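Side-chain contacts in putative aldehyde dehydrogenase (Burkholderia cenocepacia, PDB 4YWE), which probably oxidises aldehydes with NAD or NADP as electron acceptor, as members of the aldehyde dehydrogenase family do, and binds calcium and magnesium ions: residues R84-D87 and S88-E91; W157-P160 and M161-F164; S70-E73 and R74-L78; A115-F118 and E119-G123. All coordinates share one frame; numbering follows the deposited sequence.

Interaction 1 of 4, residues R84-D87 and S88-E91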
loop_
_atom_site.group_PDB
_atom_site.type_symbol
_atom_site.label_atom_id
_atom_site.label_comp_id
_atom_site.label_asym_id
_atom_site.label_seq_id
_atom_site.Cartn_x
_atom_site.Cartn_y
_atom_site.Cartn_z
ATOM N N ARG A 84 -7.044 -13.499 27.285
ATOM C CA ARG A 84 -7.999 -13.505 28.389
ATOM C C ARG A 84 -9.375 -13.950 27.906
ATOM O O ARG A 84 -10.047 -14.742 28.567
ATOM C CB ARG A 84 -8.092 -12.120 29.037
ATOM C CG ARG A 84 -6.839 -11.682 29.779
ATOM C CD ARG A 84 -6.546 -12.576 30.977
ATOM N NE ARG A 84 -7.614 -12.541 31.973
ATOM C CZ ARG A 84 -8.325 -13.602 32.345
ATOM N NH1 ARG A 84 -8.079 -14.789 31.808
ATOM N NH2 ARG A 84 -9.278 -13.476 33.260
ATOM N N VAL A 85 -9.786 -13.436 26.750
ATOM C CA VAL A 85 -11.067 -13.797 26.153
ATOM C C VAL A 85 -11.092 -15.282 25.806
ATOM O O VAL A 85 -12.074 -15.975 26.079
ATOM C CB VAL A 85 -11.367 -12.938 24.907
ATOM C CG1 VAL A 85 -12.600 -13.454 24.182
ATOM C CG2 VAL A 85 -11.548 -11.479 25.299
ATOM N N THR A 86 -10.007 -15.763 25.204
ATOM C CA THR A 86 -9.883 -17.170 24.832
ATOM C C THR A 86 -10.027 -18.071 26.055
ATOM O O THR A 86 -10.693 -19.105 26.002
ATOM C CB THR A 86 -8.534 -17.454 24.143
ATOM O OG1 THR A 86 -8.492 -16.786 22.877
ATOM C CG2 THR A 86 -8.345 -18.949 23.921
ATOM N N ASP A 87 -9.410 -17.669 27.160
ATOM C CA ASP A 87 -9.515 -18.420 28.405
ATOM C C ASP A 87 -10.913 -18.316 29.008
ATOM O O ASP A 87 -11.333 -19.189 29.763
ATOM C CB ASP A 87 -8.475 -17.935 29.416
ATOM C CG ASP A 87 -7.208 -18.768 29.395
ATOM O OD1 ASP A 87 -7.302 -19.988 29.143
ATOM O OD2 ASP A 87 -6.120 -18.204 29.633
ATOM N N SER A 88 -11.631 -17.250 28.672
ATOM C CA SER A 88 -12.949 -17.006 29.249
ATOM C C SER A 88 -14.076 -17.301 28.263
ATOM O O SER A 88 -15.171 -16.753 28.389
ATOM C CB SER A 88 -13.058 -15.558 29.735
ATOM O OG SER A 88 -12.052 -15.256 30.684
ATOM N N ILE A 89 -13.808 -18.167 27.291
ATOM C CA ILE A 89 -14.790 -18.499 26.262
ATOM C C ILE A 89 -16.048 -19.124 26.862
ATOM O O ILE A 89 -17.160 -18.693 26.557
ATOM C CB ILE A 89 -14.181 -19.428 25.195
ATOM C CG1 ILE A 89 -13.274 -18.631 24.255
ATOM C CG2 ILE A 89 -15.275 -20.110 24.388
ATOM C CD1 ILE A 89 -12.688 -19.453 23.127
ATOM N N GLU A 90 -15.870 -20.132 27.711
ATOM C CA GLU A 90 -17.001 -20.827 28.320
ATOM C C GLU A 90 -17.855 -19.879 29.157
ATOM O O GLU A 90 -19.083 -19.929 29.110
ATOM C CB GLU A 90 -16.513 -21.994 29.181
ATOM C CG GLU A 90 -15.836 -23.104 28.393
ATOM C CD GLU A 90 -16.744 -23.704 27.337
ATOM O OE1 GLU A 90 -16.280 -23.893 26.192
ATOM O OE2 GLU A 90 -17.918 -23.990 27.651
ATOM N N GLU A 91 -17.191 -19.013 29.916
ATOM C CA GLU A 91 -17.869 -18.034 30.759
ATOM C C GLU A 91 -18.643 -17.012 29.929
ATOM O O GLU A 91 -19.803 -16.714 30.219
ATOM C CB GLU A 91 -16.853 -17.323 31.656
ATOM C CG GLU A 91 -17.405 -16.148 32.441
ATOM C CD GLU A 91 -16.335 -15.453 33.264
ATOM O OE1 GLU A 91 -15.193 -15.957 33.301
ATOM O OE2 GLU A 91 -16.635 -14.403 33.872
HETATM O O HOH W 1 -10.714 -15.691 32.939
HETATM O O HOH W 2 -13.153 -20.959 28.658
#
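Ser88 N lies 2.9 Å from Val85 O and 3.0 Å from Arg84 O, two weak, bent bonds that end helix 71-87 at a helix-to-helix junction. Ser88 is the first residue to leave helical backbone angles (phi -105°, psi 25°) and at once occupies the N-cap position of helix 89-100, although its side chain makes no capping bond to that helix. Instead the hydroxyl turns back. With OG beside the backbone N and anti to the carbonyl carbon (chi1 -58°), it comes 3.0 Å from Arg84 O, while water 1 stands 2.7 Å from the same OG. The Arg84 chain bends at chi2 and chi3, which brings the guanidinium round toward Ser88 OG, and its NH2 donates to water 1. That water thus links the guanidinium to Ser88 OG, whereas the charge of Arg84 has its salt bridge with Glu199 on helix 188-200. On the flank of the turn, Ile89 lays CG1 against the backbone, 3.2 Å from Thr86 O, and its CD1 reaches toward Thr86 CG2. Val85 faces Leu114 and Ala115 of helix 104-124, placing the junction against the neighbouring helices. A second water spans the junction between the two helices: water 2 donates to Asp87 O at 2.8 Å and accepts from Glu90 N at 3.0 Å.

Interaction 2 of 4, residues W157-P160 and M161-F164; sequences WNYP and MQIF
The first turn of helix 160-174, entered from the loop after strand 139-155, brings Tyr159 against Ile163 at a buried strand-to-helix connection. Tyr159 holds the N-cap position and Pro160 begins the helix. The carbonyl of Tyr159 receives Ile163 N at 3.0 Å in a fairly straight bond (N-H...O 162°), followed by Phe164 N to Pro160 O. The Ile163 side chain turns back toward Tyr159: CG1 is anti to the carbonyl carbon (chi1 -62°), and the extended chi2 carries CD1 to 3.7 Å from Tyr159 CB. The same methyl lies 3.7 Å from Asn158 OD1, the two side chains crossing at about a right angle. Asn158 OD1 also accepts a weak bond from Tyr159 N, while its ND2 donates to Gln288 O. Tyr159 and Gln162 run side by side in the same direction, with ring and amide planes 76° apart; their polar ends continue to other partners, Tyr159 OH to Thr289 and Gln162 NE2 to Asp110 on helix 104-124. Met161 N, near the start of the helix, donates to Glu96 of helix 89-100. Ile163 lies about 7 Å, side chain to side chain, from Glu256, the predicted active-site residue. Beside the Phe164 N to Pro160 O bond, Phe164 CB lies 3.1 Å from the same oxygen.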
loop_
_atom_site.group_PDB
_atom_site.type_symbol
_atom_site.label_atom_id
_atom_site.label_comp_id
_atom_site.label_asym_id
_atom_site.label_seq_id
_atom_site.Cartn_x
_atom_site.Cartn_y
_atom_site.Cartn_z
ATOM N N TRP A 157 -27.944 -5.985 19.787
ATOM C CA TRP A 157 -28.177 -7.122 20.672
ATOM C C TRP A 157 -27.930 -8.482 20.021
ATOM O O TRP A 157 -27.830 -9.490 20.717
ATOM C CB TRP A 157 -29.614 -7.073 21.205
ATOM C CG TRP A 157 -30.629 -6.774 20.138
ATOM C CD1 TRP A 157 -31.205 -5.566 19.873
ATOM C CD2 TRP A 157 -31.172 -7.694 19.183
ATOM N NE1 TRP A 157 -32.077 -5.677 18.819
ATOM C CE2 TRP A 157 -32.075 -6.976 18.375
ATOM C CE3 TRP A 157 -30.989 -9.058 18.934
ATOM C CZ2 TRP A 157 -32.790 -7.571 17.338
ATOM C CZ3 TRP A 157 -31.696 -9.647 17.901
ATOM C CH2 TRP A 157 -32.586 -8.904 17.117
ATOM N N ASN A 158 -27.838 -8.515 18.694
ATOM C CA ASN A 158 -27.776 -9.787 17.977
ATOM C C ASN A 158 -26.393 -10.433 18.033
ATOM O O ASN A 158 -26.280 -11.656 18.113
ATOM C CB ASN A 158 -28.220 -9.602 16.522
ATOM C CG ASN A 158 -27.377 -8.591 15.774
ATOM O OD1 ASN A 158 -26.759 -7.711 16.374
ATOM N ND2 ASN A 158 -27.353 -8.709 14.451
ATOM N N TYR A 159 -25.346 -9.617 17.986
ATOM C CA TYR A 159 -23.986 -10.112 18.190
ATOM C C TYR A 159 -23.194 -9.146 19.065
ATOM O O TYR A 159 -22.314 -8.446 18.568
ATOM C CB TYR A 159 -23.262 -10.309 16.854
ATOM C CG TYR A 159 -23.862 -11.368 15.957
ATOM C CD1 TYR A 159 -23.488 -12.701 16.074
ATOM C CD2 TYR A 159 -24.793 -11.033 14.983
ATOM C CE1 TYR A 159 -24.032 -13.672 15.249
ATOM C CE2 TYR A 159 -25.341 -11.994 14.156
ATOM C CZ TYR A 159 -24.959 -13.311 14.293
ATOM O OH TYR A 159 -25.507 -14.267 13.468
ATOM N N PRO A 160 -23.509 -9.101 20.371
ATOM C CA PRO A 160 -22.845 -8.180 21.301
ATOM C C PRO A 160 -21.322 -8.284 21.282
ATOM O O PRO A 160 -20.655 -7.272 21.084
ATOM C CB PRO A 160 -23.400 -8.605 22.663
ATOM C CG PRO A 160 -24.740 -9.168 22.350
ATOM C CD PRO A 160 -24.565 -9.883 21.040
ATOM N N MET A 161 -20.785 -9.485 21.471
ATOM C CA MET A 161 -19.338 -9.673 21.525
ATOM C C MET A 161 -18.659 -9.468 20.173
ATOM O O MET A 161 -17.630 -8.799 20.088
ATOM C CB MET A 161 -18.998 -11.066 22.055
ATOM C CG MET A 161 -19.115 -11.211 23.560
ATOM S SD MET A 161 -18.496 -12.805 24.134
ATOM C CE MET A 161 -19.594 -13.926 23.269
ATOM N N GLN A 162 -19.225 -10.050 19.121
ATOM C CA GLN A 162 -18.600 -9.999 17.801
ATOM C C GLN A 162 -18.492 -8.574 17.272
ATOM O O GLN A 162 -17.452 -8.171 16.754
ATOM C CB GLN A 162 -19.375 -10.861 16.805
ATOM C CG GLN A 162 -19.185 -12.355 16.987
ATOM C CD GLN A 162 -18.965 -13.066 15.666
ATOM O OE1 GLN A 162 -18.219 -12.587 14.811
ATOM N NE2 GLN A 162 -19.619 -14.207 15.489
ATOM N N ILE A 163 -19.572 -7.815 17.412
ATOM C CA ILE A 163 -19.616 -6.450 16.906
ATOM C C ILE A 163 -18.795 -5.525 17.804
ATOM O O ILE A 163 -18.164 -4.582 17.323
ATOM C CB ILE A 163 -21.073 -5.982 16.764
ATOM C CG1 ILE A 163 -21.791 -6.879 15.753
ATOM C CG2 ILE A 163 -21.137 -4.528 16.319
ATOM C CD1 ILE A 163 -23.284 -6.734 15.744
ATOM N N PHE A 164 -18.790 -5.805 19.104
ATOM C CA PHE A 164 -17.908 -5.102 20.032
ATOM C C PHE A 164 -16.460 -5.310 19.608
ATOM O O PHE A 164 -15.669 -4.372 19.580
ATOM C CB PHE A 164 -18.121 -5.594 21.466
ATOM C CG PHE A 164 -17.276 -4.887 22.492
ATOM C CD1 PHE A 164 -16.017 -5.362 22.824
ATOM C CD2 PHE A 164 -17.750 -3.758 23.138
ATOM C CE1 PHE A 164 -15.243 -4.715 23.772
ATOM C CE2 PHE A 164 -16.981 -3.108 24.087
ATOM C CZ PHE A 164 -15.726 -3.588 24.404
#

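Interaction 3 of 4, residues S70-E73 and R74-L78; sequences SAAE and RGRVL
Arg74 lays its guanidinium across Ala71 at the start of helix 71-87, where Ser70 and Glu73 form a capping box. Ala71 CA sits over one guanidinium face, 3.5 Å above the plane and toward its rim, and Ala71 CB is 3.8 Å from Arg74 NH2. A bend at chi3 (-54°) returns the arginine chain toward the N-terminal end of the helix, after CG has passed 3.2 Å from Ser70 O. The backbone beneath is regular, with Arg74 N donating to Ser70 O and Gly75 N to Ala71 O. Ser70 and Glu73 satisfy one another's amides: Ser70 N donates to Glu73 OE1 at 2.9 Å, meeting it from above the carboxylate plane, and Glu73 N donates to Ser70 OG at 3.3 Å. Next along the helix, Arg76 crosses Glu73 with guanidinium and carboxylate planes 63° apart, and their charged atoms do not meet. Farther out, Arg74 NH2 is fixed by a hydrogen bond to Ala173 O, near the end of helix 160-174. Arg76 NE forms a salt bridge with Glu119 of the second subunit, while Ser70 and Ala71 pack on Tyr135 and Pro134 of the third subunit, so this helix start belongs to the subunit interfaces. Over its own helix, Arg76 sets CG 3.5 Å and NH1 3.6 Å from Ala72 O.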
loop_
_atom_site.group_PDB
_atom_site.type_symbol
_atom_site.label_atom_id
_atom_site.label_comp_id
_atom_site.label_asym_id
_atom_site.label_seq_id
_atom_site.Cartn_x
_atom_site.Cartn_y
_atom_site.Cartn_z
ATOM N N SER A 70 2.604 3.768 22.684
ATOM C CA SER A 70 2.979 3.539 21.296
ATOM C C SER A 70 2.053 2.503 20.677
ATOM O O SER A 70 1.303 1.829 21.385
ATOM C CB SER A 70 4.433 3.075 21.192
ATOM O OG SER A 70 4.586 1.770 21.721
ATOM N N ALA A 71 2.110 2.377 19.356
ATOM C CA ALA A 71 1.279 1.416 18.642
ATOM C C ALA A 71 1.564 -0.012 19.104
ATOM O O ALA A 71 0.642 -0.779 19.388
ATOM C CB ALA A 71 1.494 1.543 17.148
ATOM N N ALA A 72 2.846 -0.355 19.183
ATOM C CA ALA A 72 3.265 -1.686 19.608
ATOM C C ALA A 72 2.792 -1.984 21.030
ATOM O O ALA A 72 2.417 -3.113 21.344
ATOM C CB ALA A 72 4.776 -1.819 19.511
ATOM N N GLU A 73 2.807 -0.965 21.882
ATOM C CA GLU A 73 2.340 -1.115 23.257
ATOM C C GLU A 73 0.837 -1.374 23.298
ATOM O O GLU A 73 0.362 -2.171 24.107
ATOM C CB GLU A 73 2.689 0.125 24.084
ATOM C CG GLU A 73 4.156 0.202 24.485
ATOM C CD GLU A 73 4.531 1.540 25.098
ATOM O OE1 GLU A 73 3.739 2.499 24.979
ATOM O OE2 GLU A 73 5.623 1.631 25.698
ATOM N N ARG A 74 0.095 -0.701 22.424
ATOM C CA ARG A 74 -1.343 -0.920 22.327
ATOM C C ARG A 74 -1.634 -2.332 21.835
ATOM O O ARG A 74 -2.586 -2.972 22.281
ATOM C CB ARG A 74 -1.995 0.103 21.393
ATOM C CG ARG A 74 -1.885 1.541 21.857
ATOM C CD ARG A 74 -2.894 2.421 21.134
ATOM N NE ARG A 74 -2.784 2.305 19.683
ATOM C CZ ARG A 74 -2.012 3.078 18.927
ATOM N NH1 ARG A 74 -1.277 4.030 19.486
ATOM N NH2 ARG A 74 -1.976 2.903 17.613
ATOM N N GLY A 75 -0.805 -2.806 20.911
ATOM C CA GLY A 75 -0.952 -4.139 20.360
ATOM C C GLY A 75 -0.842 -5.231 21.405
ATOM O O GLY A 75 -1.660 -6.151 21.439
ATOM N N ARG A 76 0.165 -5.126 22.267
ATOM C CA ARG A 76 0.375 -6.116 23.320
ATOM C C ARG A 76 -0.809 -6.163 24.277
ATOM O O ARG A 76 -1.174 -7.229 24.768
ATOM C CB ARG A 76 1.663 -5.821 24.091
ATOM C CG ARG A 76 2.927 -6.009 23.274
ATOM C CD ARG A 76 4.177 -5.851 24.128
ATOM N NE ARG A 76 5.377 -5.764 23.302
ATOM C CZ ARG A 76 5.948 -4.621 22.937
ATOM N NH1 ARG A 76 5.438 -3.465 23.337
ATOM N NH2 ARG A 76 7.035 -4.634 22.177
ATOM N N VAL A 77 -1.403 -5.004 24.539
ATOM C CA VAL A 77 -2.577 -4.923 25.399
ATOM C C VAL A 77 -3.723 -5.720 24.786
ATOM O O VAL A 77 -4.383 -6.505 25.469
ATOM C CB VAL A 77 -2.994 -3.462 25.641
ATOM C CG1 VAL A 77 -4.348 -3.403 26.333
ATOM C CG2 VAL A 77 -1.938 -2.742 26.463
ATOM N N LEU A 78 -3.946 -5.522 23.491
ATOM C CA LEU A 78 -4.998 -6.234 22.780
ATOM C C LEU A 78 -4.697 -7.727 22.695
ATOM O O LEU A 78 -5.610 -8.552 22.724
ATOM C CB LEU A 78 -5.186 -5.652 21.378
ATOM C CG LEU A 78 -5.790 -4.248 21.330
ATOM C CD1 LEU A 78 -5.862 -3.743 19.897
ATOM C CD2 LEU A 78 -7.168 -4.240 21.975
#

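Interaction 4 of 4, residues A115-F118 and E119-G123; sequences ARYF and EFYAG
With CG anti to the backbone N in both residues (chi1 177° in Arg116, 179° in Glu119), the two side chains leave helix 104-124 so that their ends can meet one turn apart; the Arg116 chain then bends at chi2 (52°) and swings its guanidinium toward Glu119. Arg116 NH1 donates to Glu119 OE1 at 2.8 Å, an intrahelical i to i+3 salt bridge. The two planes stand nearly perpendicular, and NH1 meets OE1 from above the carboxylate plane; Arg116 CD also lies 3.4 Å from OE1. Phe120 lies over one face of the guanidinium: its CB is 4.2 Å above the plane, over the centre, while Arg116 NH2 approaches the ring edge, 3.8 Å from CD1. Farther round the helix, Tyr121 CD2 comes 3.3 Å from Tyr117 O, the two tyrosine side chains touch at Tyr117 CD1 and Tyr121 CE2 (4.2 Å), and one face of the Tyr121 ring takes Phe120 CD2 near its rim. Tyr117 packs on Gln162 and Arg166 of helix 160-174, and Tyr121 OH is hydrogen-bonded to Gly469 O. Regular backbone bonds, such as Tyr121 N to Tyr117 O, hold the helix beneath. Arg116 NH2 pairs further with Glu453 and with Asp126 of the second subunit, whose Arg76 holds Glu119 OE2 and whose Lys127 makes a cation-pi contact with Phe120. The salt bridge is therefore one link in a charge network that crosses the subunit interface, and the surrounding acids probably stabilise the positive charge of Arg116.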
loop_
_atom_site.group_PDB
_atom_site.type_symbol
_atom_site.label_atom_id
_atom_site.label_comp_id
_atom_site.label_asym_id
_atom_site.label_seq_id
_atom_site.Cartn_x
_atom_site.Cartn_y
_atom_site.Cartn_z
ATOM N N ALA A 115 -12.147 -13.105 20.409
ATOM C CA ALA A 115 -10.726 -13.276 20.681
ATOM C C ALA A 115 -9.904 -13.111 19.407
ATOM O O ALA A 115 -8.773 -12.624 19.444
ATOM C CB ALA A 115 -10.468 -14.638 21.307
ATOM N N ARG A 116 -10.479 -13.517 18.279
ATOM C CA ARG A 116 -9.792 -13.432 16.997
ATOM C C ARG A 116 -9.674 -11.978 16.549
ATOM O O ARG A 116 -8.651 -11.574 15.995
ATOM C CB ARG A 116 -10.521 -14.270 15.940
ATOM C CG ARG A 116 -9.925 -14.186 14.541
ATOM C CD ARG A 116 -8.425 -14.467 14.538
ATOM N NE ARG A 116 -7.846 -14.293 13.208
ATOM C CZ ARG A 116 -6.563 -14.034 12.975
ATOM N NH1 ARG A 116 -5.713 -13.906 13.984
ATOM N NH2 ARG A 116 -6.132 -13.894 11.729
ATOM N N TYR A 117 -10.720 -11.194 16.798
ATOM C CA TYR A 117 -10.686 -9.764 16.504
ATOM C C TYR A 117 -9.533 -9.078 17.229
ATOM O O TYR A 117 -8.759 -8.333 16.623
ATOM C CB TYR A 117 -12.008 -9.097 16.890
ATOM C CG TYR A 117 -13.079 -9.194 15.830
ATOM C CD1 TYR A 117 -12.870 -8.678 14.558
ATOM C CD2 TYR A 117 -14.306 -9.782 16.106
ATOM C CE1 TYR A 117 -13.847 -8.761 13.585
ATOM C CE2 TYR A 117 -15.292 -9.865 15.140
ATOM C CZ TYR A 117 -15.056 -9.353 13.883
ATOM O OH TYR A 117 -16.032 -9.434 12.919
ATOM N N PHE A 118 -9.422 -9.338 18.529
ATOM C CA PHE A 118 -8.387 -8.719 19.345
ATOM C C PHE A 118 -7.000 -9.219 18.950
ATOM O O PHE A 118 -6.040 -8.452 18.944
ATOM C CB PHE A 118 -8.651 -8.982 20.830
ATOM C CG PHE A 118 -9.839 -8.235 21.371
ATOM C CD1 PHE A 118 -10.133 -6.959 20.920
ATOM C CD2 PHE A 118 -10.664 -8.811 22.321
ATOM C CE1 PHE A 118 -11.226 -6.268 21.412
ATOM C CE2 PHE A 118 -11.758 -8.124 22.818
ATOM C CZ PHE A 118 -12.040 -6.851 22.360
ATOM N N GLU A 119 -6.904 -10.499 18.610
ATOM C CA GLU A 119 -5.640 -11.082 18.165
ATOM C C GLU A 119 -5.168 -10.454 16.856
ATOM O O GLU A 119 -3.996 -10.100 16.710
ATOM C CB GLU A 119 -5.778 -12.595 17.988
ATOM C CG GLU A 119 -4.509 -13.279 17.511
ATOM C CD GLU A 119 -4.720 -14.746 17.188
ATOM O OE1 GLU A 119 -5.726 -15.072 16.523
ATOM O OE2 GLU A 119 -3.879 -15.572 17.601
ATOM N N PHE A 120 -6.091 -10.322 15.910
ATOM C CA PHE A 120 -5.781 -9.777 14.594
ATOM C C PHE A 120 -5.326 -8.327 14.691
ATOM O O PHE A 120 -4.288 -7.955 14.144
ATOM C CB PHE A 120 -7.000 -9.890 13.671
ATOM C CG PHE A 120 -6.774 -9.337 12.289
ATOM C CD1 PHE A 120 -6.127 -10.092 11.323
ATOM C CD2 PHE A 120 -7.221 -8.070 11.953
ATOM C CE1 PHE A 120 -5.924 -9.589 10.050
ATOM C CE2 PHE A 120 -7.021 -7.561 10.683
ATOM C CZ PHE A 120 -6.371 -8.320 9.731
ATOM N N TYR A 121 -6.099 -7.513 15.402
ATOM C CA TYR A 121 -5.817 -6.085 15.491
ATOM C C TYR A 121 -4.595 -5.797 16.359
ATOM O O TYR A 121 -3.959 -4.754 16.217
ATOM C CB TYR A 121 -7.043 -5.337 16.017
ATOM C CG TYR A 121 -8.101 -5.141 14.955
ATOM C CD1 TYR A 121 -7.759 -4.669 13.695
ATOM C CD2 TYR A 121 -9.432 -5.452 15.200
ATOM C CE1 TYR A 121 -8.713 -4.490 12.714
ATOM C CE2 TYR A 121 -10.397 -5.280 14.221
ATOM C CZ TYR A 121 -10.029 -4.799 12.981
ATOM O OH TYR A 121 -10.979 -4.625 12.001
ATOM N N ALA A 122 -4.267 -6.728 17.248
ATOM C CA ALA A 122 -3.071 -6.605 18.072
ATOM C C ALA A 122 -1.827 -6.555 17.196
ATOM O O ALA A 122 -0.887 -5.812 17.475
ATOM C CB ALA A 122 -2.978 -7.761 19.055
ATOM N N GLY A 123 -1.830 -7.351 16.133
ATOM C CA GLY A 123 -0.710 -7.395 15.215
ATOM C C GLY A 123 -0.741 -6.300 14.166
ATOM O O GLY A 123 0.250 -6.069 13.477
#

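How the interactions relate
Interactions 1 and 3 lie at the two ends of helix 71-87 without touching, their centres about 20 Å apart, and interaction 4 on helix 104-124 touches both: Ala115 CB lies 3.3 Å from Thr86 OG1, and Ala122 CB lies 3.2 Å from Gly75 O. Interaction 2 reaches the same helix from its own, with Gln162 O 3.2 Å from Tyr117 CE2. Interactions 2 and 4 lie nearest the predicted active-site Glu256, whose side chain is about 7 Å from that of Ile163 and about 9 Å from that of Tyr117. The Pro160 side chain is about 9 Å from the bound calcium ion. Interactions 3 and 4 both touch the second subunit.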